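Lombricine kinase (Urechis caupo, PDB 3JPZ) catalyses, as a phosphagen kinase, the reversible transfer of a phosphoryl group between ATP and the guanidino compound lombricine. Local coordinates at residues Tyr30-Gly35 with Phe72-Asp77; Arg139-Val144 with Trp215-Asp220. All coordinates share one frame; numbering follows the deposited sequence.

Overall arrangement
From the N terminus, the chain first forms the small helical part that carries contact 1. There helix 27-33 meets helix 73-83 and closes a loop of 36 residues that holds helices but no strand. The chain then enters the large antiparallel sheet at strand 113-122. Contact 2 opens later, on helix 135-149, and closes 70 residues further on at the end of strand 212-216. The two loops follow in series and neither nest nor cross. The centres of contact 1 and contact 2 lie about 28 Å apart, and the nearest atoms of contact 1 and contact 2 about 12 Å. Contact 1 ties helices together within the N-terminal domain; contact 2 ties helix 135-149 to the end of one strand in the catalytic domain.

Contact 1: residues Tyr30-Gly35 with Phe72-Asp77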
ATOM      1  N   TYR A  30       1.149  21.818 -11.607  1.00 20.71           N
ATOM      2  CA  TYR A  30       1.200  20.411 -11.978  1.00 17.93           C
ATOM      3  C   TYR A  30       1.824  20.248 -13.353  1.00 21.27           C
ATOM      4  O   TYR A  30       2.661  19.376 -13.561  1.00 21.53           O
ATOM      5  CB  TYR A  30      -0.196  19.793 -11.973  1.00 19.24           C
ATOM      6  CG  TYR A  30      -0.183  18.301 -12.183  1.00 18.70           C
ATOM      7  CD1 TYR A  30       0.305  17.449 -11.198  1.00 17.49           C
ATOM      8  CD2 TYR A  30      -0.660  17.736 -13.360  1.00 16.79           C
ATOM      9  CE1 TYR A  30       0.317  16.084 -11.380  1.00 18.62           C
ATOM     10  CE2 TYR A  30      -0.644  16.360 -13.553  1.00 13.26           C
ATOM     11  CZ  TYR A  30      -0.158  15.544 -12.562  1.00 12.95           C
ATOM     12  OH  TYR A  30      -0.133  14.182 -12.740  1.00 14.50           O
ATOM     13  N   GLN A  31       1.421  21.105 -14.283  1.00 18.37           N
ATOM     14  CA  GLN A  31       1.881  21.026 -15.660  1.00 17.41           C
ATOM     15  C   GLN A  31       3.374  21.334 -15.733  1.00 20.79           C
ATOM     16  O   GLN A  31       4.119  20.679 -16.459  1.00 22.62           O
ATOM     17  CB  GLN A  31       1.085  22.010 -16.520  1.00 29.53           C
ATOM     18  CG  GLN A  31       1.169  21.773 -18.019  1.00 34.79           C
ATOM     19  CD  GLN A  31       0.238  22.690 -18.793  1.00 50.62           C
ATOM     20  OE1 GLN A  31       0.106  23.871 -18.472  1.00 48.45           O
ATOM     21  NE2 GLN A  31      -0.416  22.150 -19.814  1.00 56.67           N
ATOM     22  N   ARG A  32       3.803  22.329 -14.970  1.00 22.18           N
ATOM     23  CA  ARG A  32       5.207  22.707 -14.926  1.00 23.96           C
ATOM     24  C   ARG A  32       6.068  21.561 -14.430  1.00 32.72           C
ATOM     25  O   ARG A  32       7.162  21.326 -14.942  1.00 24.09           O
ATOM     26  CB  ARG A  32       5.404  23.896 -13.993  1.00 23.38           C
ATOM     27  CG  ARG A  32       4.997  25.227 -14.577  1.00 24.59           C
ATOM     28  CD  ARG A  32       5.544  26.379 -13.744  1.00 23.25           C
ATOM     29  NE  ARG A  32       4.801  26.547 -12.500  1.00 21.90           N
ATOM     30  CZ  ARG A  32       3.639  27.181 -12.397  1.00 30.23           C
ATOM     31  NH1 ARG A  32       3.076  27.719 -13.466  1.00 31.53           N
ATOM     32  NH2 ARG A  32       3.039  27.283 -11.220  1.00 35.22           N
ATOM     33  N   LEU A  33       5.559  20.854 -13.426  1.00 26.65           N
ATOM     34  CA  LEU A  33       6.323  19.828 -12.731  1.00 27.81           C
ATOM     35  C   LEU A  33       6.182  18.475 -13.402  1.00 24.31           C
ATOM     36  O   LEU A  33       7.007  17.582 -13.204  1.00 27.04           O
ATOM     37  CB  LEU A  33       5.862  19.751 -11.272  1.00 14.57           C
ATOM     38  CG  LEU A  33       5.986  21.111 -10.595  1.00 14.52           C
ATOM     39  CD1 LEU A  33       5.318  21.132  -9.222  1.00 27.46           C
ATOM     40  CD2 LEU A  33       7.451  21.473 -10.488  1.00 20.00           C
ATOM     41  N   PHE A  34       5.137  18.332 -14.208  1.00 23.57           N
ATOM     42  CA  PHE A  34       4.888  17.087 -14.926  1.00 26.17           C
ATOM     43  C   PHE A  34       5.973  16.908 -15.982  1.00 16.65           C
ATOM     44  O   PHE A  34       6.248  17.819 -16.752  1.00 27.15           O
ATOM     45  CB  PHE A  34       3.505  17.126 -15.579  1.00 30.34           C
ATOM     46  CG  PHE A  34       2.991  15.781 -15.994  1.00 30.19           C
ATOM     47  CD1 PHE A  34       2.291  14.992 -15.104  1.00 23.36           C
ATOM     48  CD2 PHE A  34       3.203  15.306 -17.275  1.00 38.73           C
ATOM     49  CE1 PHE A  34       1.820  13.756 -15.479  1.00 27.90           C
ATOM     50  CE2 PHE A  34       2.726  14.071 -17.655  1.00 27.16           C
ATOM     51  CZ  PHE A  34       2.038  13.296 -16.756  1.00 27.61           C
ATOM     52  N   GLY A  35       6.606  15.744 -16.001  1.00 24.95           N
ATOM     53  CA  GLY A  35       7.681  15.497 -16.947  1.00 40.80           C
ATOM     54  C   GLY A  35       9.051  15.779 -16.360  1.00 39.71           C
ATOM     55  O   GLY A  35      10.075  15.452 -16.960  1.00 37.54           O
ATOM     56  N   PHE A  72      11.125  19.716  -7.504  1.00 15.70           N
ATOM     57  CA  PHE A  72       9.743  20.118  -7.263  1.00 21.07           C
ATOM     58  C   PHE A  72       9.715  21.183  -6.185  1.00 24.07           C
ATOM     59  O   PHE A  72       8.815  21.228  -5.351  1.00 23.11           O
ATOM     60  CB  PHE A  72       8.927  18.895  -6.877  1.00 21.39           C
ATOM     61  CG  PHE A  72       9.150  17.740  -7.799  1.00 17.29           C
ATOM     62  CD1 PHE A  72       8.691  17.791  -9.103  1.00 13.42           C
ATOM     63  CD2 PHE A  72       9.869  16.632  -7.388  1.00 22.03           C
ATOM     64  CE1 PHE A  72       8.916  16.744  -9.967  1.00 16.39           C
ATOM     65  CE2 PHE A  72      10.092  15.579  -8.249  1.00 26.26           C
ATOM     66  CZ  PHE A  72       9.617  15.635  -9.536  1.00 25.58           C
ATOM     67  N   LYS A  73      10.723  22.049  -6.233  1.00 24.25           N
ATOM     68  CA  LYS A  73      10.908  23.108  -5.250  1.00 13.90           C
ATOM     69  C   LYS A  73       9.650  23.925  -5.003  1.00 22.02           C
ATOM     70  O   LYS A  73       9.316  24.223  -3.861  1.00 19.38           O
ATOM     71  CB  LYS A  73      12.038  24.037  -5.687  1.00 29.11           C
ATOM     72  CG  LYS A  73      12.404  25.090  -4.658  1.00 37.12           C
ATOM     73  CD  LYS A  73      13.703  25.782  -5.019  1.00 34.79           C
ATOM     74  CE  LYS A  73      14.449  26.238  -3.776  1.00 39.61           C
ATOM     75  NZ  LYS A  73      13.541  26.889  -2.797  1.00 17.32           N
ATOM     76  N   GLU A  74       8.951  24.294  -6.067  1.00 22.15           N
ATOM     77  CA  GLU A  74       7.834  25.217  -5.927  1.00 25.29           C
ATOM     78  C   GLU A  74       6.652  24.560  -5.226  1.00 22.24           C
ATOM     79  O   GLU A  74       5.813  25.245  -4.637  1.00 22.16           O
ATOM     80  CB  GLU A  74       7.408  25.758  -7.289  1.00 28.32           C
ATOM     81  CG  GLU A  74       6.368  24.927  -8.010  1.00 29.54           C
ATOM     82  CD  GLU A  74       5.855  25.628  -9.246  1.00 28.51           C
ATOM     83  OE1 GLU A  74       5.327  26.753  -9.117  1.00 31.17           O
ATOM     84  OE2 GLU A  74       5.998  25.059 -10.346  1.00 24.69           O
ATOM     85  N   LEU A  75       6.594  23.233  -5.282  1.00 26.41           N
ATOM     86  CA  LEU A  75       5.537  22.497  -4.608  1.00 14.09           C
ATOM     87  C   LEU A  75       5.886  22.273  -3.145  1.00 17.82           C
ATOM     88  O   LEU A  75       5.055  22.470  -2.252  1.00 20.16           O
ATOM     89  CB  LEU A  75       5.275  21.158  -5.308  1.00 12.42           C
ATOM     90  CG  LEU A  75       4.186  20.287  -4.683  1.00 21.91           C
ATOM     91  CD1 LEU A  75       2.919  21.089  -4.379  1.00 16.88           C
ATOM     92  CD2 LEU A  75       3.877  19.111  -5.592  1.00 25.90           C
ATOM     93  N   PHE A  76       7.117  21.849  -2.891  1.00 19.38           N
ATOM     94  CA  PHE A  76       7.559  21.679  -1.524  1.00 22.30           C
ATOM     95  C   PHE A  76       7.549  23.010  -0.805  1.00 12.67           C
ATOM     96  O   PHE A  76       7.144  23.086   0.342  1.00 17.79           O
ATOM     97  CB  PHE A  76       8.943  21.043  -1.468  1.00 15.07           C
ATOM     98  CG  PHE A  76       8.920  19.572  -1.711  1.00 12.64           C
ATOM     99  CD1 PHE A  76       8.885  18.683  -0.650  1.00 11.07           C
ATOM    100  CD2 PHE A  76       8.882  19.075  -2.995  1.00 13.80           C
ATOM    101  CE1 PHE A  76       8.850  17.339  -0.872  1.00 16.02           C
ATOM    102  CE2 PHE A  76       8.836  17.723  -3.219  1.00 18.63           C
ATOM    103  CZ  PHE A  76       8.819  16.856  -2.164  1.00 14.01           C
ATOM    104  N   ASP A  77       7.959  24.069  -1.485  1.00 16.85           N
ATOM    105  CA  ASP A  77       8.065  25.358  -0.816  1.00 20.47           C
ATOM    106  C   ASP A  77       6.687  25.851  -0.379  1.00 17.76           C
ATOM    107  O   ASP A  77       6.530  26.390   0.710  1.00 12.87           O
ATOM    108  CB  ASP A  77       8.765  26.376  -1.704  1.00 24.87           C
ATOM    109  CG  ASP A  77      10.275  26.249  -1.650  1.00 26.78           C
ATOM    110  OD1 ASP A  77      10.770  25.232  -1.122  1.00 23.22           O
ATOM    111  OD2 ASP A  77      10.965  27.173  -2.124  1.00 23.03           O
TER
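Leu33, in the last turn of helix 27-33, packs against Phe72 and Leu75 at the start of helix 73-83. This is the tightly packed part. Leu33 CD1 lies 3.9 Å from Leu75 CB. Leu33 CB and Leu33 CD2 each lie 4.1 Å from Phe72 CD1, at the margin of the ring, and Leu33 O faces the ring edge in its plane.

The exposed side is polar. Arg32 grips Glu74 side-on in a salt bridge, one nitrogen to each carboxylate oxygen. Arg32 NE donates to the syn lone pair of Glu74 OE2 at 2.9 Å, and the bond is nearly straight (166°). The second bond, from Arg32 NH2 to Glu74 OE1, is longer at 3.2 Å and more bent. The two flat groups are 38° apart, so the pairing is twisted. The Arg32 chain bends at chi3 (-75°), which turns NE toward the carboxylate. Glu74 OE2 also lies 3.9 Å from Leu33 CD2, so the ion pair borders the apolar cluster.

Helix 44-53 completes the packing: Val44 touches Leu33 and Phe72, and Ile48 touches Leu75. Helices 27-33, 44-53 and 73-83 thus pack together in the helical N-terminal domain of this phosphagen kinase, away from the nucleotide-binding residues.

Contact 2: residues Arg139-Val144 with Trp215-Asp220; sequences REVERV and WINEED
This is a buried packing contact between a helix and the end of a strand, in which Val141 and Glu142 of helix 135-149 meet Ile216 and Asn217, where strand 212-216 runs out into a loop. Between residues 139-144 and 215-220 it rests on van der Waals contact. Ile216 CG2 sits against the root of Glu142, 3.7 Å from Glu142 CA and 4.0 Å from Glu142 CB. The branch is anti to the backbone N of Ile216, with CG1 on the other arm at chi1 -61°. The tip of that arm, Ile216 CD1, comes to 4.1 Å from Glu142 O. Val141 is a looser neighbour of this residue, its CG1 lying 4.4 Å from Ile216 CG2.

Asn217 has left the strand and has a positive phi of 66°. Its amide group lies beside Val141, with Asn217 OD1 3.6 Å from Val141 CG1 and Asn217 ND2 3.9 Å from Val141 CB. The amide nitrogen is held by two acceptors, Ala201 O and Arg138 O. The second belongs to helix 135-149, so Asn217 is hydrogen-bonded to the helix just before residues 139-144. Glu142 OE2 is hydrogen-bonded to Tyr160 OH, on strand 158-162 at one edge of the sheet within this chain.

The loop then leads to Asp220, which forms a salt bridge with Arg223, a residue seen to bind ADP in this enzyme, though this chain holds none. The helix thus packs at the turn of the beta hairpin formed by antiparallel strands 212-216 and 222-229, in the catalytic domain of the ATP:guanido phosphotransferases.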
ATOM      1  N   ARG A 139      19.541  -1.268   1.723  1.00 28.91           N
ATOM      2  CA  ARG A 139      20.548  -2.089   2.370  1.00 23.22           C
ATOM      3  C   ARG A 139      21.817  -1.283   2.571  1.00 18.28           C
ATOM      4  O   ARG A 139      22.536  -1.512   3.528  1.00 24.38           O
ATOM      5  CB  ARG A 139      20.854  -3.334   1.533  1.00 29.06           C
ATOM      6  CG  ARG A 139      19.808  -4.426   1.642  1.00 21.61           C
ATOM      7  CD  ARG A 139      19.810  -5.281   0.394  1.00 30.67           C
ATOM      8  NE  ARG A 139      18.750  -6.282   0.403  1.00 27.03           N
ATOM      9  CZ  ARG A 139      18.567  -7.172  -0.564  1.00 36.71           C
ATOM     10  NH1 ARG A 139      19.378  -7.185  -1.620  1.00 26.57           N
ATOM     11  NH2 ARG A 139      17.576  -8.050  -0.470  1.00 19.53           N
ATOM     12  N   GLU A 140      22.088  -0.355   1.655  1.00 28.48           N
ATOM     13  CA  GLU A 140      23.244   0.530   1.756  1.00 27.28           C
ATOM     14  C   GLU A 140      23.061   1.543   2.884  1.00 26.90           C
ATOM     15  O   GLU A 140      24.009   1.861   3.587  1.00 27.42           O
ATOM     16  CB  GLU A 140      23.493   1.251   0.429  1.00 41.16           C
ATOM     17  CG  GLU A 140      24.629   2.272   0.463  1.00 38.31           C
ATOM     18  CD  GLU A 140      25.987   1.643   0.723  1.00 36.52           C
ATOM     19  OE1 GLU A 140      26.063   0.403   0.798  1.00 30.09           O
ATOM     20  OE2 GLU A 140      26.978   2.392   0.858  1.00 49.45           O
ATOM     21  N   VAL A 141      21.848   2.057   3.058  1.00 17.56           N
ATOM     22  CA  VAL A 141      21.558   2.866   4.238  1.00 17.10           C
ATOM     23  C   VAL A 141      21.828   2.045   5.499  1.00 17.55           C
ATOM     24  O   VAL A 141      22.597   2.457   6.368  1.00 19.09           O
ATOM     25  CB  VAL A 141      20.097   3.353   4.288  1.00 16.06           C
ATOM     26  CG1 VAL A 141      19.853   4.064   5.594  1.00 15.69           C
ATOM     27  CG2 VAL A 141      19.791   4.274   3.130  1.00 15.85           C
ATOM     28  N   GLU A 142      21.205   0.874   5.592  1.00 17.64           N
ATOM     29  CA  GLU A 142      21.387   0.014   6.754  1.00 18.00           C
ATOM     30  C   GLU A 142      22.865  -0.293   6.989  1.00 34.72           C
ATOM     31  O   GLU A 142      23.318  -0.331   8.127  1.00 32.57           O
ATOM     32  CB  GLU A 142      20.625  -1.300   6.601  1.00 17.32           C
ATOM     33  CG  GLU A 142      20.811  -2.252   7.789  1.00 17.76           C
ATOM     34  CD  GLU A 142      20.246  -3.632   7.529  1.00 23.42           C
ATOM     35  OE1 GLU A 142      20.391  -4.133   6.396  1.00 20.04           O
ATOM     36  OE2 GLU A 142      19.653  -4.220   8.454  1.00 32.42           O
ATOM     37  N   ARG A 143      23.617  -0.518   5.918  1.00 19.63           N
ATOM     38  CA  ARG A 143      25.009  -0.902   6.070  1.00 20.47           C
ATOM     39  C   ARG A 143      25.799   0.274   6.602  1.00 24.14           C
ATOM     40  O   ARG A 143      26.567   0.142   7.547  1.00 34.93           O
ATOM     41  CB  ARG A 143      25.615  -1.354   4.749  1.00 21.55           C
ATOM     42  CG  ARG A 143      27.071  -1.762   4.897  1.00 26.51           C
ATOM     43  CD  ARG A 143      27.668  -2.271   3.598  1.00 35.86           C
ATOM     44  NE  ARG A 143      27.975  -1.185   2.673  1.00 54.39           N
ATOM     45  CZ  ARG A 143      28.956  -0.302   2.848  1.00 67.62           C
ATOM     46  NH1 ARG A 143      29.729  -0.358   3.926  1.00 58.78           N
ATOM     47  NH2 ARG A 143      29.157   0.649   1.945  1.00 78.58           N
ATOM     48  N   VAL A 144      25.601   1.428   5.982  1.00 29.38           N
ATOM     49  CA  VAL A 144      26.320   2.633   6.353  1.00 32.97           C
ATOM     50  C   VAL A 144      26.091   2.964   7.825  1.00 36.36           C
ATOM     51  O   VAL A 144      27.037   3.143   8.585  1.00 25.62           O
ATOM     52  CB  VAL A 144      25.885   3.814   5.461  1.00 35.70           C
ATOM     53  CG1 VAL A 144      26.413   5.129   5.994  1.00 26.31           C
ATOM     54  CG2 VAL A 144      26.356   3.588   4.028  1.00 28.94           C
ATOM     55  N   TRP A 215      16.659   3.582  15.052  1.00 14.53           N
ATOM     56  CA  TRP A 215      15.840   2.800  14.122  1.00 13.69           C
ATOM     57  C   TRP A 215      16.328   3.053  12.713  1.00 13.80           C
ATOM     58  O   TRP A 215      16.463   4.198  12.294  1.00 13.80           O
ATOM     59  CB  TRP A 215      14.375   3.194  14.158  1.00 12.97           C
ATOM     60  CG  TRP A 215      13.632   2.814  15.371  1.00 13.90           C
ATOM     61  CD1 TRP A 215      14.049   2.004  16.374  1.00 14.27           C
ATOM     62  CD2 TRP A 215      12.298   3.207  15.690  1.00 12.58           C
ATOM     63  NE1 TRP A 215      13.057   1.878  17.318  1.00 14.23           N
ATOM     64  CE2 TRP A 215      11.969   2.606  16.916  1.00 13.33           C
ATOM     65  CE3 TRP A 215      11.343   4.008  15.051  1.00 12.65           C
ATOM     66  CZ2 TRP A 215      10.724   2.789  17.528  1.00 12.94           C
ATOM     67  CZ3 TRP A 215      10.108   4.190  15.665  1.00 17.15           C
ATOM     68  CH2 TRP A 215       9.812   3.578  16.887  1.00 11.69           C
ATOM     69  N   ILE A 216      16.560   1.986  11.974  1.00 14.52           N
ATOM     70  CA  ILE A 216      16.980   2.110  10.593  1.00 17.86           C
ATOM     71  C   ILE A 216      15.838   1.724   9.661  1.00 20.03           C
ATOM     72  O   ILE A 216      15.226   0.664   9.801  1.00 20.00           O
ATOM     73  CB  ILE A 216      18.226   1.250  10.311  1.00 15.17           C
ATOM     74  CG1 ILE A 216      19.386   1.711  11.195  1.00 23.50           C
ATOM     75  CG2 ILE A 216      18.619   1.331   8.836  1.00 20.14           C
ATOM     76  CD1 ILE A 216      20.657   0.942  10.985  1.00 25.59           C
ATOM     77  N   ASN A 217      15.538   2.622   8.733  1.00 16.48           N
ATOM     78  CA  ASN A 217      14.670   2.328   7.609  1.00 13.71           C
ATOM     79  C   ASN A 217      13.233   2.036   8.026  1.00 13.02           C
ATOM     80  O   ASN A 217      12.527   1.286   7.363  1.00 18.38           O
ATOM     81  CB  ASN A 217      15.278   1.206   6.751  1.00 13.64           C
ATOM     82  CG  ASN A 217      16.440   1.705   5.889  1.00 19.70           C
ATOM     83  OD1 ASN A 217      16.431   2.842   5.425  1.00 23.25           O
ATOM     84  ND2 ASN A 217      17.443   0.867   5.686  1.00 14.92           N
ATOM     85  N   GLU A 218      12.803   2.643   9.127  1.00 29.40           N
ATOM     86  CA  GLU A 218      11.379   2.737   9.415  1.00 24.81           C
ATOM     87  C   GLU A 218      10.820   3.869   8.553  1.00 17.29           C
ATOM     88  O   GLU A 218      10.555   3.679   7.366  1.00 25.59           O
ATOM     89  CB  GLU A 218      11.125   2.994  10.900  1.00 12.10           C
ATOM     90  CG  GLU A 218       9.671   2.822  11.299  1.00 16.23           C
ATOM     91  CD  GLU A 218       9.116   4.007  12.057  1.00 20.76           C
ATOM     92  OE1 GLU A 218       9.795   5.058  12.123  1.00 17.89           O
ATOM     93  OE2 GLU A 218       7.987   3.890  12.570  1.00 23.43           O
ATOM     94  N   GLU A 219      10.672   5.055   9.134  1.00 15.07           N
ATOM     95  CA  GLU A 219      10.143   6.214   8.415  1.00 22.32           C
ATOM     96  C   GLU A 219      11.268   7.015   7.772  1.00 15.81           C
ATOM     97  O   GLU A 219      11.147   7.495   6.647  1.00 17.36           O
ATOM     98  CB  GLU A 219       9.344   7.102   9.371  1.00 22.76           C
ATOM     99  CG  GLU A 219       8.815   8.379   8.748  1.00 25.56           C
ATOM    100  CD  GLU A 219       7.800   9.084   9.639  1.00 35.36           C
ATOM    101  OE1 GLU A 219       7.485  10.260   9.360  1.00 41.21           O
ATOM    102  OE2 GLU A 219       7.319   8.464  10.617  1.00 28.05           O
ATOM    103  N   ASP A 220      12.362   7.152   8.508  1.00 11.51           N
ATOM    104  CA  ASP A 220      13.553   7.841   8.033  1.00 16.50           C
ATOM    105  C   ASP A 220      14.643   6.794   7.864  1.00 16.47           C
ATOM    106  O   ASP A 220      14.489   5.660   8.310  1.00 18.19           O
ATOM    107  CB  ASP A 220      13.992   8.906   9.042  1.00 26.19           C
ATOM    108  CG  ASP A 220      12.921   9.965   9.279  1.00 38.38           C
ATOM    109  OD1 ASP A 220      12.546  10.665   8.316  1.00 34.98           O
ATOM    110  OD2 ASP A 220      12.457  10.101  10.431  1.00 29.38           O
TER